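Long-range contacts in xylulokinase (Brucella ovis, PDB 5VM1), which probably phosphorylates D-xylulose to D-xylulose 5-phosphate at the expense of ATP, as a member of the FGGY family of carbohydrate kinases: residues R125-N130 and R192-L197; R113-L118 and T137-V142. All blocks are in the same frame, centred on the assembly; numbering follows the deposited sequence.

Contact 1. Residues R125-N130 and R192-L197; sequences RAITGN and RWSAEL
Ile-127, near the end of helix 122-128, carries most of this contact, and its branches part at once. Ile-127 CB lies 3.9 Å from CD1 of Leu-197. Ile-127 CG2, anti to the backbone N, comes closer, 3.6 Å from that same CD1 of Leu-197, so that the two side chains meet tip to tip through their methyls; it also meets CB of Ser-194. The longer branch leaves CB on the side away from the carbonyl carbon, and with chi2 at -178° it runs out straight, so that Ile-127 CD1 ends 3.7 Å from Ser-194 OG and 3.6 Å from Glu-196 OE1. These last touches are van der Waals contacts; the carboxylate of Glu-196, at the end of an extended chain, has a weak, long ion pair with Lys-200 through OE2. A beta-branched side chain suits the place because its two arms spread over three partners. The surface it meets is a hairpin leading into a helix: strand 192-193 pairs antiparallel with strand 186-187, and Ser-194 is the N-cap of helix 195-200. Its OG, anti to the backbone N, accepts from Leu-197 N (3.2 Å, 163°), a nearly straight capping bond that holds the hydroxyl oxygen beside the isoleucine methyls. Thr-128 crosses Leu-197 obliquely and places CG2 3.6 Å from Leu-197 CD1. Its OG1 turns elsewhere, accepting from Asn-130 N at 3.0 Å in an ST turn and bonding to Phe-124 O, while Gly-129, with positive phi, lets the chain leave the helix.

Contact 2. Residues R113-L118 and T137-V142; sequences REAAEL and TAPKLV
The pyrrolidine ring of Pro-139 lies against two residues of helix 112-120. Leu-118 CD1 stands above the ring, over the bond from N to CA, 3.7 Å from Pro-139 N. Ala-115 instead comes up beside the ring at its CB and CG, its own CB 3.6 Å from CB of Pro-139. Val-132, from a loop, also packs on Pro-139. The carboxylate of Glu-114, the other flat group, is not what touches here: with chi2 at 77° the chain bends after CG, and OE2 has a weak, long ion pair with Arg-146, which also forms a salt bridge with Glu-117. It is the aliphatic part that packs, Glu-114 CB lying 3.5 Å from Pro-139 O and CG 3.6 Å from CG1 of Val-142, the two side chains crossing obliquely. Helices 112-120 and 137-147 belong to the long excursion between strands 78-85 and 217-220, two strands of the central sheet in the N-terminal FGGY domain, a member of the actin-like ATPase superfamily. Their short segments approach to 8.2 Å between axes at 117°, a steep crossing that concentrates the touch on a few residues. Small Ala-115 suits the crossing point, where its CA is 4.8 Å from CA of Pro-139; the proline, early in its helix, offers a compact apolar surface and has no N-H of its own to satisfy. Leu-118, its chi2 at -179° carrying CD1 straight outward, reaches past the ring to CB of Ala-138 and, at 4.1 Å, to CG2 of Val-142, the methyl anti to that residue's carbonyl carbon.

How the contacts relate
Contacts 1 and 2 do not touch: their centres are 14 Å apart and their nearest atoms about 6 Å. The chain ties them closely, since helix 122-128 of contact 1 follows helix 112-120 and precedes helix 137-147, the pair that meets in contact 2. The chain leading into the hairpin joins them too, Thr-183 bonding through its backbone to Ala-138 and Trp-185 to Ser-194. Both lie near the predicted substrate site: the side chain of His-88 is about 8 Å from that of Pro-139 and about 10 Å from that of Thr-128, and Thr-137 OG1 is hydrogen-bonded to His-88 O.

Contact 1. Residues R125-N130 and R192-L197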
ATOM      1  N   ARG A 125      11.632   1.515  16.710  1.00 40.80           N
ATOM      2  CA  ARG A 125      11.769   0.296  15.909  1.00 43.81           C
ATOM      3  C   ARG A 125      11.552  -0.954  16.731  1.00 45.72           C
ATOM      4  O   ARG A 125      11.115  -1.975  16.183  1.00 44.21           O
ATOM      5  CB  ARG A 125      13.101   0.177  15.193  1.00 44.21           C
ATOM      6  CG  ARG A 125      14.299   0.097  16.051  1.00 68.50           C
ATOM      7  CD  ARG A 125      15.131   1.243  15.614  1.00 79.73           C
ATOM      8  NE  ARG A 125      14.321   2.060  14.719  1.00 64.55           N
ATOM      9  CZ  ARG A 125      14.562   2.189  13.435  1.00 43.99           C
ATOM     10  NH1 ARG A 125      15.597   1.563  12.915  1.00 49.24           N
ATOM     11  NH2 ARG A 125      13.765   2.941  12.704  1.00 56.66           N
ATOM     12  N   ALA A 126      11.885  -0.910  18.024  1.00 43.91           N
ATOM     13  CA  ALA A 126      11.674  -2.075  18.867  1.00 40.68           C
ATOM     14  C   ALA A 126      10.186  -2.373  19.017  1.00 44.13           C
ATOM     15  O   ALA A 126       9.766  -3.532  18.927  1.00 51.10           O
ATOM     16  CB  ALA A 126      12.344  -1.853  20.210  1.00 43.24           C
ATOM     17  N   ILE A 127       9.364  -1.344  19.196  1.00 41.76           N
ATOM     18  CA  ILE A 127       7.938  -1.561  19.419  1.00 42.54           C
ATOM     19  C   ILE A 127       7.157  -1.638  18.103  1.00 37.31           C
ATOM     20  O   ILE A 127       6.256  -2.467  17.957  1.00 45.52           O
ATOM     21  CB  ILE A 127       7.386  -0.474  20.366  1.00 42.26           C
ATOM     22  CG1 ILE A 127       8.109  -0.570  21.721  1.00 43.20           C
ATOM     23  CG2 ILE A 127       5.897  -0.638  20.570  1.00 35.28           C
ATOM     24  CD1 ILE A 127       7.637   0.422  22.797  1.00 43.37           C
ATOM     25  N   THR A 128       7.466  -0.807  17.109  1.00 32.60           N
ATOM     26  CA  THR A 128       6.735  -0.886  15.849  1.00 30.75           C
ATOM     27  C   THR A 128       7.365  -1.834  14.838  1.00 31.65           C
ATOM     28  O   THR A 128       6.663  -2.292  13.931  1.00 34.37           O
ATOM     29  CB  THR A 128       6.636   0.487  15.157  1.00 35.56           C
ATOM     30  OG1 THR A 128       7.890   0.800  14.542  1.00 37.28           O
ATOM     31  CG2 THR A 128       6.233   1.610  16.094  1.00 29.29           C
ATOM     32  N   GLY A 129       8.665  -2.121  14.949  1.00 35.67           N
ATOM     33  CA  GLY A 129       9.380  -2.875  13.930  1.00 33.45           C
ATOM     34  C   GLY A 129       9.635  -2.140  12.627  1.00 32.37           C
ATOM     35  O   GLY A 129      10.040  -2.772  11.648  1.00 39.68           O
ATOM     36  N   ASN A 130       9.421  -0.824  12.577  1.00 31.23           N
ATOM     37  CA  ASN A 130       9.536  -0.066  11.339  1.00 38.19           C
ATOM     38  C   ASN A 130      10.315   1.229  11.555  1.00 35.79           C
ATOM     39  O   ASN A 130      10.377   1.782  12.659  1.00 33.76           O
ATOM     40  CB  ASN A 130       8.151   0.274  10.738  1.00 33.18           C
ATOM     41  CG  ASN A 130       7.329  -0.971  10.409  1.00 40.45           C
ATOM     42  OD1 ASN A 130       7.573  -1.632   9.411  1.00 33.25           O
ATOM     43  ND2 ASN A 130       6.311  -1.264  11.238  1.00 43.36           N
ATOM     44  N   ARG A 192      -1.512  -4.347  19.808  1.00 38.93           N
ATOM     45  CA  ARG A 192      -2.121  -3.493  20.814  1.00 42.38           C
ATOM     46  C   ARG A 192      -1.434  -2.138  20.709  1.00 36.74           C
ATOM     47  O   ARG A 192      -0.310  -2.040  20.216  1.00 45.40           O
ATOM     48  CB  ARG A 192      -2.002  -4.108  22.251  1.00 38.09           C
ATOM     49  N   TRP A 193      -2.093  -1.093  21.211  1.00 33.92           N
ATOM     50  CA  TRP A 193      -1.452   0.217  21.294  1.00 33.16           C
ATOM     51  C   TRP A 193      -0.281   0.200  22.282  1.00 39.69           C
ATOM     52  O   TRP A 193      -0.265  -0.551  23.269  1.00 50.43           O
ATOM     53  CB  TRP A 193      -2.465   1.294  21.728  1.00 39.29           C
ATOM     54  CG  TRP A 193      -3.533   1.648  20.691  1.00 42.52           C
ATOM     55  CD1 TRP A 193      -4.895   1.556  20.834  1.00 47.20           C
ATOM     56  CD2 TRP A 193      -3.309   2.151  19.366  1.00 32.83           C
ATOM     57  NE1 TRP A 193      -5.523   1.964  19.681  1.00 45.64           N
ATOM     58  CE2 TRP A 193      -4.570   2.344  18.771  1.00 42.22           C
ATOM     59  CE3 TRP A 193      -2.163   2.480  18.637  1.00 28.76           C
ATOM     60  CZ2 TRP A 193      -4.715   2.829  17.469  1.00 47.03           C
ATOM     61  CZ3 TRP A 193      -2.308   2.972  17.333  1.00 30.49           C
ATOM     62  CH2 TRP A 193      -3.570   3.127  16.764  1.00 32.18           C
ATOM     63  N   SER A 194       0.716   1.030  22.003  1.00 39.63           N
ATOM     64  CA  SER A 194       1.847   1.227  22.905  1.00 40.97           C
ATOM     65  C   SER A 194       1.622   2.525  23.685  1.00 41.31           C
ATOM     66  O   SER A 194       1.617   3.614  23.104  1.00 49.70           O
ATOM     67  CB  SER A 194       3.160   1.286  22.131  1.00 36.80           C
ATOM     68  OG  SER A 194       4.224   1.735  22.970  1.00 43.33           O
ATOM     69  N   ALA A 195       1.433   2.417  25.000  1.00 52.49           N
ATOM     70  CA  ALA A 195       1.316   3.629  25.802  1.00 49.94           C
ATOM     71  C   ALA A 195       2.620   4.412  25.782  1.00 52.56           C
ATOM     72  O   ALA A 195       2.609   5.646  25.810  1.00 39.56           O
ATOM     73  CB  ALA A 195       0.890   3.293  27.220  1.00 42.36           C
ATOM     74  N   GLU A 196       3.758   3.704  25.775  1.00 56.42           N
ATOM     75  CA  GLU A 196       5.060   4.364  25.797  1.00 50.43           C
ATOM     76  C   GLU A 196       5.242   5.272  24.582  1.00 43.10           C
ATOM     77  O   GLU A 196       5.693   6.414  24.721  1.00 45.52           O
ATOM     78  CB  GLU A 196       6.176   3.315  25.888  1.00 59.10           C
ATOM     79  CG  GLU A 196       7.599   3.887  25.960  1.00 69.25           C
ATOM     80  CD  GLU A 196       8.695   2.813  26.054  1.00 72.03           C
ATOM     81  OE1 GLU A 196       8.357   1.612  26.123  1.00 72.31           O
ATOM     82  OE2 GLU A 196       9.894   3.178  26.116  1.00 66.88           O
ATOM     83  N   LEU A 197       4.876   4.789  23.388  1.00 38.73           N
ATOM     84  CA  LEU A 197       5.040   5.582  22.162  1.00 42.89           C
ATOM     85  C   LEU A 197       4.035   6.728  22.091  1.00 46.73           C
ATOM     86  O   LEU A 197       4.350   7.811  21.575  1.00 43.85           O
ATOM     87  CB  LEU A 197       4.883   4.691  20.928  1.00 32.96           C
ATOM     88  CG  LEU A 197       5.836   3.514  20.724  1.00 40.45           C
ATOM     89  CD1 LEU A 197       5.537   2.792  19.416  1.00 31.86           C
ATOM     90  CD2 LEU A 197       7.310   3.960  20.790  1.00 48.95           C
TER

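Contact 2. Residues R113-L118 and T137-V142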
ATOM      1  N   ARG A 113      11.800  16.511  10.255  1.00 39.16           N
ATOM      2  CA  ARG A 113      12.551  16.710  11.501  1.00 42.49           C
ATOM      3  C   ARG A 113      11.983  15.874  12.644  1.00 51.48           C
ATOM      4  O   ARG A 113      12.731  15.271  13.421  1.00 43.11           O
ATOM      5  CB  ARG A 113      12.585  18.193  11.880  1.00 48.31           C
ATOM      6  CG  ARG A 113      13.616  19.005  11.075  1.00 64.65           C
ATOM      7  CD  ARG A 113      13.502  20.509  11.338  1.00 78.54           C
ATOM      8  NE  ARG A 113      12.444  21.144  10.548  1.00 85.39           N
ATOM      9  CZ  ARG A 113      12.640  22.170   9.722  1.00 93.76           C
ATOM     10  NH1 ARG A 113      13.861  22.689   9.590  1.00102.41           N
ATOM     11  NH2 ARG A 113      11.619  22.679   9.029  1.00 88.22           N
ATOM     12  N   GLU A 114      10.661  15.872  12.800  1.00 50.08           N
ATOM     13  CA  GLU A 114      10.088  15.119  13.900  1.00 46.37           C
ATOM     14  C   GLU A 114      10.278  13.615  13.703  1.00 34.95           C
ATOM     15  O   GLU A 114      10.605  12.903  14.663  1.00 37.49           O
ATOM     16  CB  GLU A 114       8.612  15.493  14.074  1.00 47.82           C
ATOM     17  CG  GLU A 114       8.413  16.906  14.595  1.00 47.01           C
ATOM     18  CD  GLU A 114       8.611  17.962  13.515  1.00 54.05           C
ATOM     19  OE1 GLU A 114       8.541  17.614  12.302  1.00 36.74           O
ATOM     20  OE2 GLU A 114       8.885  19.127  13.887  1.00 52.65           O
ATOM     21  N   ALA A 115      10.107  13.113  12.471  1.00 33.82           N
ATOM     22  CA  ALA A 115      10.339  11.684  12.226  1.00 36.62           C
ATOM     23  C   ALA A 115      11.802  11.314  12.422  1.00 46.51           C
ATOM     24  O   ALA A 115      12.102  10.176  12.794  1.00 46.79           O
ATOM     25  CB  ALA A 115       9.902  11.258  10.826  1.00 31.74           C
ATOM     26  N   ALA A 116      12.731  12.226  12.114  1.00 36.74           N
ATOM     27  CA  ALA A 116      14.125  11.914  12.379  1.00 38.91           C
ATOM     28  C   ALA A 116      14.339  11.772  13.871  1.00 46.63           C
ATOM     29  O   ALA A 116      15.025  10.845  14.323  1.00 45.85           O
ATOM     30  CB  ALA A 116      15.030  12.987  11.793  1.00 41.18           C
ATOM     31  N   GLU A 117      13.704  12.648  14.657  1.00 42.67           N
ATOM     32  CA  GLU A 117      13.839  12.549  16.103  1.00 43.29           C
ATOM     33  C   GLU A 117      13.215  11.255  16.625  1.00 52.00           C
ATOM     34  O   GLU A 117      13.828  10.555  17.439  1.00 51.13           O
ATOM     35  CB  GLU A 117      13.218  13.770  16.785  1.00 41.21           C
ATOM     36  CG  GLU A 117      13.986  15.071  16.593  1.00 46.48           C
ATOM     37  CD  GLU A 117      13.259  16.235  17.227  1.00 53.44           C
ATOM     38  OE1 GLU A 117      12.226  15.966  17.862  1.00 57.26           O
ATOM     39  OE2 GLU A 117      13.701  17.396  17.098  1.00 57.46           O
ATOM     40  N   LEU A 118      12.020  10.893  16.139  1.00 43.00           N
ATOM     41  CA  LEU A 118      11.395   9.672  16.632  1.00 40.76           C
ATOM     42  C   LEU A 118      12.150   8.425  16.168  1.00 36.06           C
ATOM     43  O   LEU A 118      12.339   7.479  16.942  1.00 37.86           O
ATOM     44  CB  LEU A 118       9.925   9.628  16.207  1.00 39.29           C
ATOM     45  CG  LEU A 118       9.003  10.707  16.783  1.00 36.25           C
ATOM     46  CD1 LEU A 118       7.572  10.500  16.276  1.00 31.33           C
ATOM     47  CD2 LEU A 118       9.047  10.716  18.308  1.00 34.78           C
ATOM     48  N   THR A 137       1.979   8.450  10.969  1.00 23.95           N
ATOM     49  CA  THR A 137       1.076   9.327  11.713  1.00 30.82           C
ATOM     50  C   THR A 137       1.776   9.996  12.896  1.00 34.79           C
ATOM     51  O   THR A 137       1.605  11.201  13.115  1.00 40.94           O
ATOM     52  CB  THR A 137      -0.167   8.545  12.174  1.00 31.88           C
ATOM     53  OG1 THR A 137      -0.636   7.717  11.108  1.00 26.52           O
ATOM     54  CG2 THR A 137      -1.300   9.477  12.631  1.00 24.57           C
ATOM     55  N   ALA A 138       2.583   9.236  13.642  1.00 30.87           N
ATOM     56  CA  ALA A 138       3.253   9.734  14.845  1.00 32.18           C
ATOM     57  C   ALA A 138       4.055  11.018  14.633  1.00 37.11           C
ATOM     58  O   ALA A 138       3.774  12.009  15.332  1.00 36.48           O
ATOM     59  CB  ALA A 138       4.159   8.625  15.404  1.00 32.21           C
ATOM     60  N   PRO A 139       5.006  11.103  13.680  1.00 32.64           N
ATOM     61  CA  PRO A 139       5.756  12.373  13.508  1.00 31.81           C
ATOM     62  C   PRO A 139       4.881  13.568  13.170  1.00 38.94           C
ATOM     63  O   PRO A 139       5.205  14.687  13.587  1.00 39.50           O
ATOM     64  CB  PRO A 139       6.693  12.083  12.329  1.00 29.31           C
ATOM     65  CG  PRO A 139       6.495  10.662  11.976  1.00 37.92           C
ATOM     66  CD  PRO A 139       5.250  10.164  12.571  1.00 27.03           C
ATOM     67  N   LYS A 140       3.772  13.357  12.436  1.00 34.83           N
ATOM     68  CA  LYS A 140       2.875  14.453  12.095  1.00 31.62           C
ATOM     69  C   LYS A 140       2.267  15.053  13.350  1.00 35.29           C
ATOM     70  O   LYS A 140       1.992  16.256  13.387  1.00 31.61           O
ATOM     71  CB  LYS A 140       1.727  13.994  11.179  1.00 27.76           C
ATOM     72  CG  LYS A 140       2.045  13.358   9.824  1.00 29.35           C
ATOM     73  CD  LYS A 140       0.707  12.739   9.379  1.00 37.84           C
ATOM     74  CE  LYS A 140       0.745  11.611   8.331  1.00 28.59           C
ATOM     75  NZ  LYS A 140       1.673  11.823   7.249  1.00 34.86           N
ATOM     76  N   LEU A 141       2.040  14.237  14.392  1.00 35.56           N
ATOM     77  CA  LEU A 141       1.435  14.803  15.589  1.00 33.00           C
ATOM     78  C   LEU A 141       2.426  15.569  16.447  1.00 41.12           C
ATOM     79  O   LEU A 141       2.023  16.496  17.166  1.00 38.56           O
ATOM     80  CB  LEU A 141       0.728  13.741  16.420  1.00 29.90           C
ATOM     81  CG  LEU A 141      -0.695  13.927  15.901  1.00 41.07           C
ATOM     82  CD1 LEU A 141      -1.086  12.976  14.751  1.00 28.01           C
ATOM     83  CD2 LEU A 141      -1.714  14.085  17.017  1.00 37.04           C
ATOM     84  N   VAL A 142       3.710  15.216  16.397  1.00 42.39           N
ATOM     85  CA  VAL A 142       4.693  16.087  17.014  1.00 34.16           C
ATOM     86  C   VAL A 142       4.752  17.405  16.250  1.00 45.96           C
ATOM     87  O   VAL A 142       4.803  18.490  16.852  1.00 40.32           O
ATOM     88  CB  VAL A 142       6.052  15.377  17.091  1.00 42.17           C
ATOM     89  CG1 VAL A 142       7.085  16.258  17.838  1.00 36.80           C
ATOM     90  CG2 VAL A 142       5.900  13.974  17.707  1.00 33.50           C
TER